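Local coordinates for L-methionine gamma-lyase (Fusobacterium nucleatum subsp. nucleatum, PDB 6LXU), which belongs to the pyridoxal-phosphate-dependent enzymes of the Cys/Met metabolism family and carries its cofactor bound covalently to a lysine side chain, at residues M30-T35 with E252-I257; T276-L281 with V290-L295. All coordinates share one frame; numbering follows the deposited sequence. Where two conformers were deposited one is given.

How the contacts relate
Contact 1 (30-35 with 252-257) and contact 2 (276-281 with 290-295) are separate buried contacts, their centres about 37 Å apart and their nearest atoms about 23 Å apart. They come in series along the chain. Helix 250-260, which carries one side of contact 1, is followed directly by helix 263-282, which carries one side of contact 2. Contact 1 brings an N-terminal loop against a helix more than 200 residues later, among residues of three other subunits. Contact 2 is local, a helix and the edge strand of the five-stranded sheet that follows it. One thus lies at the subunit interfaces, the other within the fold of a single chain.

Contact 1 (M30-T35 with E252-I257); sequences MPIYQT and EAYYII
Ile32 lays its CG1-CD1 arm against the root of the Tyr254 ring, with CG1 3.7 Å from Tyr254 CG and CD1 3.9 Å from Tyr254 CD2. The two side chains cross at about a right angle, and the arm meets the ring obliquely. Tyr254 CB joins the same patch, 3.8 Å from Ile32 CG1. The isoleucine gets there because CG1 stands beside its backbone N (chi1 -49°) while the extended second torsion, 176°, carries CD1 onward to the ring. Farther along the ring the partner changes from side chain to backbone: Met30 O lies 3.3 Å from Tyr254 CE1, also at an oblique approach. Tyr254 is held out from its helix with CG opposite the backbone N (chi1 -178°), which swings the ring out toward the loop, from Ile32 to the carbonyl of Met30. One turn later Ile257 adds a looser apolar touch, its CD1 4.3 Å from Met30 CG. No hydrogen bond joins the two segments, so van der Waals packing carries their contact. The phenol ends in a different subunit: Tyr254 OH is hydrogen-bonded to Asp219 of the fourth subunit, which fixes the far end of the ring whose near end Ile32 covers. After Ile32 the chain bends through two successive inverse gamma turns centred on Tyr33 and Gln34, and Gln34 NE2 bonds Glu252 OE2 of the third subunit. The contact thus lies where the four subunits meet. Within its own chain, the loop between helices 11-17 and 43-50 rests on helix 250-260, while helix 65-78 touches both segments, Val69 meeting Met30, Thr67 meeting Ala253 and Leu70 meeting Ile256.

Contact 2 (T276-L281 with V290-L295); sequences TIVDFL and VYYPGL
Val278 sets its CG2 methyl over one face of the Tyr292 ring in a CH-pi contact, 3.6 Å from CG2 to the ring centroid and 16° off the ring normal. This is a helix packed on the face of a beta-sheet at its border strand: helix 263-282 and strand 287-291 follow each other closely in the chain, and the strand borders a five-stranded mixed sheet. The other methyl of the valine serves a different neighbour. Val278 CG1 lies 3.8 Å from Leu295 CD2, the two side chains reaching toward each other tip to tip, and it makes a longer touch with Val290 CG1. With chi1 at 168°, CG1 is opposite the backbone N and CG2 opposite the carbonyl carbon, an orientation that splits the branches between leucine and tyrosine. One helical turn on, Leu281 CB packs on Val290 CG2 at 3.9 Å, with no polar bond between the segments. In the next shell, Ile315 of strand 314-319 touches both Val278 and Val290, and Phe317 of that strand touches Leu281; the helix thus spans the border strand and its neighbour. Backbone hydrogen bonds between Tyr291 and Ser316 tie these two strands together. Beyond the strand the chain folds into a type I beta turn from Tyr292 to Leu295, which brings both side chains that Val278 touches in the turn onto the same helix. Arg275 also touches Tyr292, and Asn282 touches Val290 and Leu295. The ring is secured at its far end by Tyr292 OH, hydrogen-bonded to Gly312 O, while the turn itself closes with Leu295 N bonded to Tyr292 O at 3.1 Å.

Contact 1 (M30-T35 with E252-I257)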
loop_
_atom_site.group_PDB
_atom_site.type_symbol
_atom_site.label_atom_id
_atom_site.label_comp_id
_atom_site.label_asym_id
_atom_site.label_seq_id
_atom_site.Cartn_x
_atom_site.Cartn_y
_atom_site.Cartn_z
ATOM N N MET A 30 -7.000 -0.957 -11.772
ATOM C CA MET A 30 -6.908 0.465 -11.784
ATOM C C MET A 30 -5.597 0.933 -11.103
ATOM O O MET A 30 -5.407 0.600 -9.944
ATOM C CB MET A 30 -8.115 0.968 -11.016
ATOM C CG MET A 30 -8.198 2.450 -11.035
ATOM S SD MET A 30 -8.401 3.091 -12.720
ATOM C CE MET A 30 -7.117 4.325 -12.886
ATOM N N PRO A 31 -4.690 1.660 -11.788
ATOM C CA PRO A 31 -3.466 2.078 -11.091
ATOM C C PRO A 31 -3.752 2.910 -9.849
ATOM O O PRO A 31 -4.766 3.633 -9.786
ATOM C CB PRO A 31 -2.713 2.890 -12.144
ATOM C CG PRO A 31 -3.249 2.372 -13.439
ATOM C CD PRO A 31 -4.638 2.008 -13.221
ATOM N N ILE A 32 -2.836 2.831 -8.889
ATOM C CA ILE A 32 -2.933 3.627 -7.666
ATOM C C ILE A 32 -2.120 4.879 -7.917
ATOM O O ILE A 32 -0.896 4.847 -7.908
ATOM C CB ILE A 32 -2.450 2.858 -6.424
ATOM C CG1 ILE A 32 -3.090 1.466 -6.368
ATOM C CG2 ILE A 32 -2.762 3.680 -5.181
ATOM C CD1 ILE A 32 -2.589 0.606 -5.224
ATOM N N TYR A 33 -2.820 5.993 -8.150
ATOM C CA TYR A 33 -2.165 7.261 -8.420
ATOM C C TYR A 33 -1.856 7.928 -7.074
ATOM O O TYR A 33 -2.519 8.888 -6.647
ATOM C CB TYR A 33 -3.034 8.089 -9.397
ATOM C CG TYR A 33 -3.163 7.434 -10.834
ATOM C CD1 TYR A 33 -2.088 7.403 -11.691
ATOM C CD2 TYR A 33 -4.359 6.883 -11.277
ATOM C CE1 TYR A 33 -2.198 6.876 -12.962
ATOM C CE2 TYR A 33 -4.473 6.350 -12.556
ATOM C CZ TYR A 33 -3.384 6.336 -13.389
ATOM O OH TYR A 33 -3.511 5.790 -14.653
ATOM N N GLN A 34 -0.863 7.362 -6.390
ATOM C CA GLN A 34 -0.483 7.784 -5.057
ATOM C C GLN A 34 0.419 9.022 -5.195
ATOM O O GLN A 34 1.638 8.949 -5.133
ATOM C CB GLN A 34 0.188 6.623 -4.302
ATOM C CG GLN A 34 0.406 6.936 -2.837
ATOM C CD GLN A 34 -0.846 6.827 -1.991
ATOM O OE1 GLN A 34 -1.640 5.909 -2.189
ATOM N NE2 GLN A 34 -1.025 7.729 -1.038
ATOM N N THR A 35 -0.257 10.155 -5.440
ATOM C CA THR A 35 0.394 11.422 -5.753
ATOM C C THR A 35 -0.332 12.531 -5.036
ATOM O O THR A 35 -1.541 12.440 -4.815
ATOM C CB THR A 35 0.420 11.692 -7.270
ATOM O OG1 THR A 35 1.387 12.710 -7.538
ATOM C CG2 THR A 35 -0.938 12.088 -7.844
ATOM N N GLU A 252 -6.537 4.010 -0.261
ATOM C CA GLU A 252 -7.860 3.650 0.226
ATOM C C GLU A 252 -8.896 3.651 -0.891
ATOM O O GLU A 252 -9.757 2.778 -0.921
ATOM C CB GLU A 252 -8.287 4.516 1.411
ATOM C CG GLU A 252 -7.594 4.142 2.711
ATOM C CD GLU A 252 -6.173 4.668 2.861
ATOM O OE1 GLU A 252 -5.840 5.696 2.220
ATOM O OE2 GLU A 252 -5.379 4.100 3.657
ATOM N N ALA A 253 -8.803 4.602 -1.820
ATOM C CA ALA A 253 -9.682 4.561 -2.988
ATOM C C ALA A 253 -9.533 3.232 -3.736
ATOM O O ALA A 253 -10.537 2.624 -4.120
ATOM C CB ALA A 253 -9.423 5.748 -3.900
ATOM N N TYR A 254 -8.290 2.792 -3.926
ATOM C CA TYR A 254 -8.033 1.513 -4.582
ATOM C C TYR A 254 -8.639 0.354 -3.776
ATOM O O TYR A 254 -9.300 -0.525 -4.354
ATOM C CB TYR A 254 -6.522 1.290 -4.847
ATOM C CG TYR A 254 -6.347 -0.012 -5.557
ATOM C CD1 TYR A 254 -6.662 -0.127 -6.904
ATOM C CD2 TYR A 254 -5.998 -1.172 -4.861
ATOM C CE1 TYR A 254 -6.630 -1.349 -7.538
ATOM C CE2 TYR A 254 -5.949 -2.396 -5.499
ATOM C CZ TYR A 254 -6.296 -2.486 -6.839
ATOM O OH TYR A 254 -6.347 -3.696 -7.510
ATOM N N TYR A 255 -8.424 0.338 -2.464
ATOM C CA TYR A 255 -9.018 -0.716 -1.642
ATOM C C TYR A 255 -10.531 -0.792 -1.824
ATOM O O TYR A 255 -11.100 -1.882 -1.857
ATOM C CB TYR A 255 -8.691 -0.514 -0.164
ATOM C CG TYR A 255 -7.327 -0.965 0.325
ATOM C CD1 TYR A 255 -6.857 -2.260 0.109
ATOM C CD2 TYR A 255 -6.568 -0.134 1.145
ATOM C CE1 TYR A 255 -5.652 -2.674 0.649
ATOM C CE2 TYR A 255 -5.354 -0.558 1.678
ATOM C CZ TYR A 255 -4.905 -1.835 1.424
ATOM O OH TYR A 255 -3.699 -2.287 1.932
ATOM N N ILE A 256 -11.197 0.359 -1.915
ATOM C CA ILE A 256 -12.656 0.355 -2.051
ATOM C C ILE A 256 -13.070 -0.111 -3.452
ATOM O O ILE A 256 -13.987 -0.923 -3.578
ATOM C CB ILE A 256 -13.278 1.727 -1.749
ATOM C CG1 ILE A 256 -12.888 2.228 -0.349
ATOM C CG2 ILE A 256 -14.798 1.643 -1.864
ATOM C CD1 ILE A 256 -13.008 3.721 -0.198
ATOM N N ILE A 257 -12.402 0.382 -4.488
ATOM C CA ILE A 257 -12.637 -0.149 -5.840
ATOM C C ILE A 257 -12.512 -1.680 -5.839
ATOM O O ILE A 257 -13.353 -2.399 -6.397
ATOM C CB ILE A 257 -11.648 0.480 -6.845
ATOM C CG1 ILE A 257 -11.974 1.957 -7.074
ATOM C CG2 ILE A 257 -11.638 -0.285 -8.169
ATOM C CD1 ILE A 257 -10.859 2.729 -7.731
#

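Contact 2 (T276-L281 with V290-L295)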
loop_
_atom_site.group_PDB
_atom_site.type_symbol
_atom_site.label_atom_id
_atom_site.label_comp_id
_atom_site.label_asym_id
_atom_site.label_seq_id
_atom_site.Cartn_x
_atom_site.Cartn_y
_atom_site.Cartn_z
ATOM N N THR A 276 -31.562 -16.271 7.445
ATOM C CA THR A 276 -31.527 -17.534 8.151
ATOM C C THR A 276 -31.284 -17.339 9.645
ATOM O O THR A 276 -31.913 -18.000 10.488
ATOM C CB THR A 276 -30.448 -18.432 7.516
ATOM O OG1 THR A 276 -30.802 -18.658 6.152
ATOM C CG2 THR A 276 -30.332 -19.749 8.222
ATOM N N ILE A 277 -30.399 -16.414 9.987
ATOM C CA ILE A 277 -30.127 -16.114 11.388
ATOM C C ILE A 277 -31.336 -15.449 12.055
ATOM O O ILE A 277 -31.622 -15.744 13.222
ATOM C CB ILE A 277 -28.835 -15.273 11.523
ATOM C CG1 ILE A 277 -27.637 -16.120 11.080
ATOM C CG2 ILE A 277 -28.627 -14.768 12.942
ATOM C CD1 ILE A 277 -26.415 -15.297 10.750
ATOM N N VAL A 278 -32.040 -14.582 11.344
ATOM C CA VAL A 278 -33.263 -13.974 11.893
ATOM C C VAL A 278 -34.266 -15.057 12.293
ATOM O O VAL A 278 -34.844 -14.999 13.396
ATOM C CB VAL A 278 -33.908 -12.990 10.897
ATOM C CG1 VAL A 278 -35.317 -12.573 11.324
ATOM C CG2 VAL A 278 -33.035 -11.759 10.741
ATOM N N ASP A 279 -34.476 -16.040 11.425
ATOM C CA ASP A 279 -35.417 -17.112 11.748
ATOM C C ASP A 279 -34.975 -17.871 13.000
ATOM O O ASP A 279 -35.811 -18.152 13.886
ATOM C CB ASP A 279 -35.570 -18.065 10.569
ATOM C CG ASP A 279 -36.794 -18.955 10.706
ATOM O OD1 ASP A 279 -37.910 -18.417 10.768
ATOM O OD2 ASP A 279 -36.624 -20.176 10.790
ATOM N N PHE A 280 -33.684 -18.187 13.095
ATOM C CA PHE A 280 -33.127 -18.846 14.270
ATOM C C PHE A 280 -33.349 -18.023 15.544
ATOM O O PHE A 280 -33.836 -18.534 16.562
ATOM C CB PHE A 280 -31.632 -19.121 14.045
ATOM C CG PHE A 280 -30.890 -19.492 15.281
ATOM C CD1 PHE A 280 -31.017 -20.768 15.821
ATOM C CD2 PHE A 280 -30.071 -18.576 15.931
ATOM C CE1 PHE A 280 -30.323 -21.117 16.966
ATOM C CE2 PHE A 280 -29.388 -18.926 17.077
ATOM C CZ PHE A 280 -29.518 -20.193 17.593
ATOM N N LEU A 281 -32.987 -16.751 15.507
ATOM C CA LEU A 281 -33.119 -15.905 16.692
ATOM C C LEU A 281 -34.571 -15.680 17.070
ATOM O O LEU A 281 -34.920 -15.715 18.260
ATOM C CB LEU A 281 -32.444 -14.552 16.484
ATOM C CG LEU A 281 -30.920 -14.568 16.348
ATOM C CD1 LEU A 281 -30.421 -13.220 15.854
ATOM C CD2 LEU A 281 -30.254 -14.932 17.662
ATOM N N VAL A 290 -36.882 -9.718 18.092
ATOM C CA VAL A 290 -35.899 -9.467 17.038
ATOM C C VAL A 290 -36.350 -8.234 16.268
ATOM O O VAL A 290 -37.537 -8.084 15.951
ATOM C CB VAL A 290 -35.758 -10.682 16.117
ATOM C CG1 VAL A 290 -34.813 -10.371 14.948
ATOM C CG2 VAL A 290 -35.263 -11.878 16.917
ATOM N N TYR A 291 -35.394 -7.351 15.996
ATOM C CA TYR A 291 -35.572 -6.184 15.154
ATOM C C TYR A 291 -34.942 -6.484 13.799
ATOM O O TYR A 291 -33.710 -6.645 13.693
ATOM C CB TYR A 291 -34.898 -4.979 15.797
ATOM C CG TYR A 291 -35.477 -4.630 17.141
ATOM C CD1 TYR A 291 -36.644 -3.869 17.236
ATOM C CD2 TYR A 291 -34.883 -5.066 18.322
ATOM C CE1 TYR A 291 -37.189 -3.548 18.463
ATOM C CE2 TYR A 291 -35.432 -4.755 19.560
ATOM C CZ TYR A 291 -36.588 -3.998 19.608
ATOM O OH TYR A 291 -37.167 -3.661 20.811
ATOM N N TYR A 292 -35.773 -6.593 12.772
ATOM C CA TYR A 292 -35.308 -6.900 11.415
ATOM C C TYR A 292 -36.358 -6.398 10.437
ATOM O O TYR A 292 -37.538 -6.726 10.603
ATOM C CB TYR A 292 -35.082 -8.412 11.221
ATOM C CG TYR A 292 -34.457 -8.718 9.880
ATOM C CD1 TYR A 292 -33.157 -8.321 9.591
ATOM C CD2 TYR A 292 -35.164 -9.389 8.896
ATOM C CE1 TYR A 292 -32.570 -8.590 8.363
ATOM C CE2 TYR A 292 -34.594 -9.648 7.662
ATOM C CZ TYR A 292 -33.297 -9.235 7.390
ATOM O OH TYR A 292 -32.755 -9.496 6.158
ATOM N N PRO A 293 -35.961 -5.602 9.425
ATOM C CA PRO A 293 -36.980 -5.016 8.517
ATOM C C PRO A 293 -37.863 -6.017 7.784
ATOM O O PRO A 293 -38.974 -5.654 7.380
ATOM C CB PRO A 293 -36.142 -4.203 7.531
ATOM C CG PRO A 293 -34.900 -3.854 8.302
ATOM C CD PRO A 293 -34.608 -5.082 9.117
ATOM N N GLY A 294 -37.375 -7.233 7.577
ATOM C CA GLY A 294 -38.116 -8.272 6.879
ATOM C C GLY A 294 -39.096 -9.079 7.712
ATOM O O GLY A 294 -39.807 -9.922 7.162
ATOM N N LEU A 295 -39.142 -8.862 9.025
ATOM C CA LEU A 295 -40.174 -9.532 9.842
ATOM C C LEU A 295 -41.493 -8.803 9.667
ATOM O O LEU A 295 -41.555 -7.584 9.755
ATOM C CB LEU A 295 -39.792 -9.559 11.309
ATOM C CG LEU A 295 -38.672 -10.532 11.661
ATOM C CD1 LEU A 295 -38.226 -10.295 13.089
ATOM C CD2 LEU A 295 -39.111 -11.976 11.467
#